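D-lactate dehydrogenase (Fermentative) (Pseudomonas aeruginosa, PDB 6ABJ) interconverts pyruvate and D-lactate with NADH and NAD+ as the cofactor pair, as a tetrameric fermentative dehydrogenase of the D-isomer specific 2-hydroxyacid dehydrogenase family. Local coordinates at residues Gln33-Arg38 with Ile323-Leu328. Residues are numbered along the deposited sequence; the frame is centred on the assembly and turned at random.
Sequences QASNHR and IADTTL
Ala324 meets Ser35 where the last part of helix 26-35 leans on helix 317-335, methyl against methylene, with Ala324 CB 3.6 Å from Ser35 CB. This close approach, beside Phe32, which also touches Ala324, illustrates how small residues let two helices pack tightly.

One residue on, Asp325 supplies the polar part of the contact. Ser35 holds OG anti to its backbone N (chi1 177°) and donates to Asp325 OD1 at 2.6 Å, using the anti lone pair of that oxygen. The same OD1 takes a salt bridge from Arg38 NH2 at 3.0 Å, so a hydroxyl and a guanidinium share a single carboxylate oxygen. The two charged planes stand nearly perpendicular, 87° apart. The nearby positive charge probably favours the ionised carboxylate.

A turn later, Leu328 crosses the side chain of Asn36 at about a right angle, its CD1 lying 3.7 Å from Asn36 N. Asn36 OD1 is itself held by the backbone N of Phe41.

This helix-on-helix packing brings the C-terminal helix back onto the N-terminal parallel-sheet domain, a return of the chain to its first domain that is characteristic of D-2-hydroxyacid dehydrogenases.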
loop_
_atom_site.group_PDB
_atom_site.type_symbol
_atom_site.label_atom_id
_atom_site.label_comp_id
_atom_site.label_asym_id
_atom_site.label_seq_id
_atom_site.Cartn_x
_atom_site.Cartn_y
_atom_site.Cartn_z
ATOM N N GLN B 33 2.922 -15.937 29.734
ATOM C CA GLN B 33 1.903 -16.740 30.451
ATOM C C GLN B 33 2.064 -18.232 30.282
ATOM O O GLN B 33 1.940 -18.964 31.250
ATOM C CB GLN B 33 0.495 -16.294 30.138
ATOM C CG GLN B 33 0.298 -14.970 30.826
ATOM C CD GLN B 33 -1.075 -14.401 30.745
ATOM O OE1 GLN B 33 -1.854 -14.733 29.868
ATOM N NE2 GLN B 33 -1.377 -13.522 31.686
ATOM N N ALA B 34 2.401 -18.681 29.094
ATOM C CA ALA B 34 2.572 -20.106 28.868
ATOM C C ALA B 34 3.819 -20.613 29.576
ATOM O O ALA B 34 3.807 -21.704 30.169
ATOM C CB ALA B 34 2.666 -20.382 27.377
ATOM N N SER B 35 4.881 -19.797 29.544
ATOM C CA SER B 35 6.126 -20.195 30.151
ATOM C C SER B 35 6.026 -20.243 31.692
ATOM O O SER B 35 6.753 -20.987 32.351
ATOM C CB SER B 35 7.231 -19.238 29.711
ATOM O OG SER B 35 8.425 -19.611 30.374
ATOM N N ASN B 36 5.118 -19.470 32.239
ATOM C CA ASN B 36 4.883 -19.370 33.696
ATOM C C ASN B 36 4.209 -20.621 34.324
ATOM O O ASN B 36 4.119 -20.721 35.544
ATOM C CB ASN B 36 4.034 -18.120 33.994
ATOM C CG ASN B 36 4.139 -17.643 35.441
ATOM O OD1 ASN B 36 5.208 -17.718 36.107
ATOM N ND2 ASN B 36 3.029 -17.144 35.940
ATOM N N HIS B 37 3.812 -21.596 33.500
ATOM C CA HIS B 37 3.181 -22.844 33.978
ATOM C C HIS B 37 4.114 -23.671 34.860
ATOM O O HIS B 37 3.655 -24.539 35.572
ATOM C CB HIS B 37 2.626 -23.704 32.815
ATOM C CG HIS B 37 1.479 -23.066 32.074
ATOM N ND1 HIS B 37 0.724 -22.035 32.601
ATOM C CD2 HIS B 37 0.947 -23.329 30.853
ATOM C CE1 HIS B 37 -0.211 -21.684 31.734
ATOM N NE2 HIS B 37 -0.098 -22.454 30.665
ATOM N N ARG B 38 5.414 -23.389 34.832
ATOM C CA ARG B 38 6.374 -24.040 35.718
ATOM C C ARG B 38 7.024 -23.039 36.685
ATOM O O ARG B 38 8.064 -23.322 37.230
ATOM C CB ARG B 38 7.447 -24.799 34.896
ATOM C CG ARG B 38 7.806 -24.162 33.544
ATOM C CD ARG B 38 6.770 -24.616 32.504
ATOM N NE ARG B 38 6.981 -24.024 31.192
ATOM C CZ ARG B 38 7.912 -24.428 30.331
ATOM N NH1 ARG B 38 8.735 -25.424 30.634
ATOM N NH2 ARG B 38 8.028 -23.834 29.153
ATOM N N ILE B 323 12.729 -17.272 24.775
ATOM C CA ILE B 323 12.999 -16.009 25.475
ATOM C C ILE B 323 12.245 -15.964 26.834
ATOM O O ILE B 323 12.784 -15.527 27.869
ATOM C CB ILE B 323 12.549 -14.816 24.615
ATOM C CG1 ILE B 323 13.579 -14.530 23.484
ATOM C CG2 ILE B 323 12.329 -13.540 25.427
ATOM C CD1 ILE B 323 12.980 -13.739 22.335
ATOM N N ALA B 324 10.989 -16.374 26.814
ATOM C CA ALA B 324 10.188 -16.358 28.064
ATOM C C ALA B 324 10.710 -17.346 29.093
ATOM O O ALA B 324 10.860 -16.973 30.256
ATOM C CB ALA B 324 8.743 -16.630 27.751
ATOM N N ASP B 325 11.013 -18.575 28.666
ATOM C CA ASP B 325 11.556 -19.638 29.523
ATOM C C ASP B 325 12.905 -19.191 30.119
ATOM O O ASP B 325 13.170 -19.327 31.309
ATOM C CB ASP B 325 11.830 -20.907 28.681
ATOM C CG ASP B 325 10.575 -21.625 28.223
ATOM O OD1 ASP B 325 9.462 -21.268 28.594
ATOM O OD2 ASP B 325 10.726 -22.593 27.474
ATOM N N THR B 326 13.779 -18.676 29.263
ATOM C CA THR B 326 15.059 -18.199 29.671
ATOM C C THR B 326 14.899 -17.068 30.690
ATOM O O THR B 326 15.552 -17.085 31.756
ATOM C CB THR B 326 15.922 -17.818 28.473
ATOM O OG1 THR B 326 16.298 -19.053 27.821
ATOM C CG2 THR B 326 17.160 -17.159 28.930
ATOM N N THR B 327 14.004 -16.119 30.419
ATOM C CA THR B 327 13.869 -14.951 31.291
ATOM C C THR B 327 13.285 -15.369 32.682
ATOM O O THR B 327 13.798 -14.942 33.713
ATOM C CB THR B 327 12.998 -13.903 30.611
ATOM O OG1 THR B 327 13.655 -13.485 29.393
ATOM C CG2 THR B 327 12.744 -12.711 31.505
ATOM N N LEU B 328 12.248 -16.212 32.694
ATOM C CA LEU B 328 11.686 -16.703 33.942
ATOM C C LEU B 328 12.705 -17.573 34.716
ATOM O O LEU B 328 12.849 -17.416 35.952
ATOM C CB LEU B 328 10.342 -17.424 33.699
ATOM C CG LEU B 328 9.222 -16.513 33.150
ATOM C CD1 LEU B 328 7.852 -17.168 33.183
ATOM C CD2 LEU B 328 9.145 -15.172 33.856
#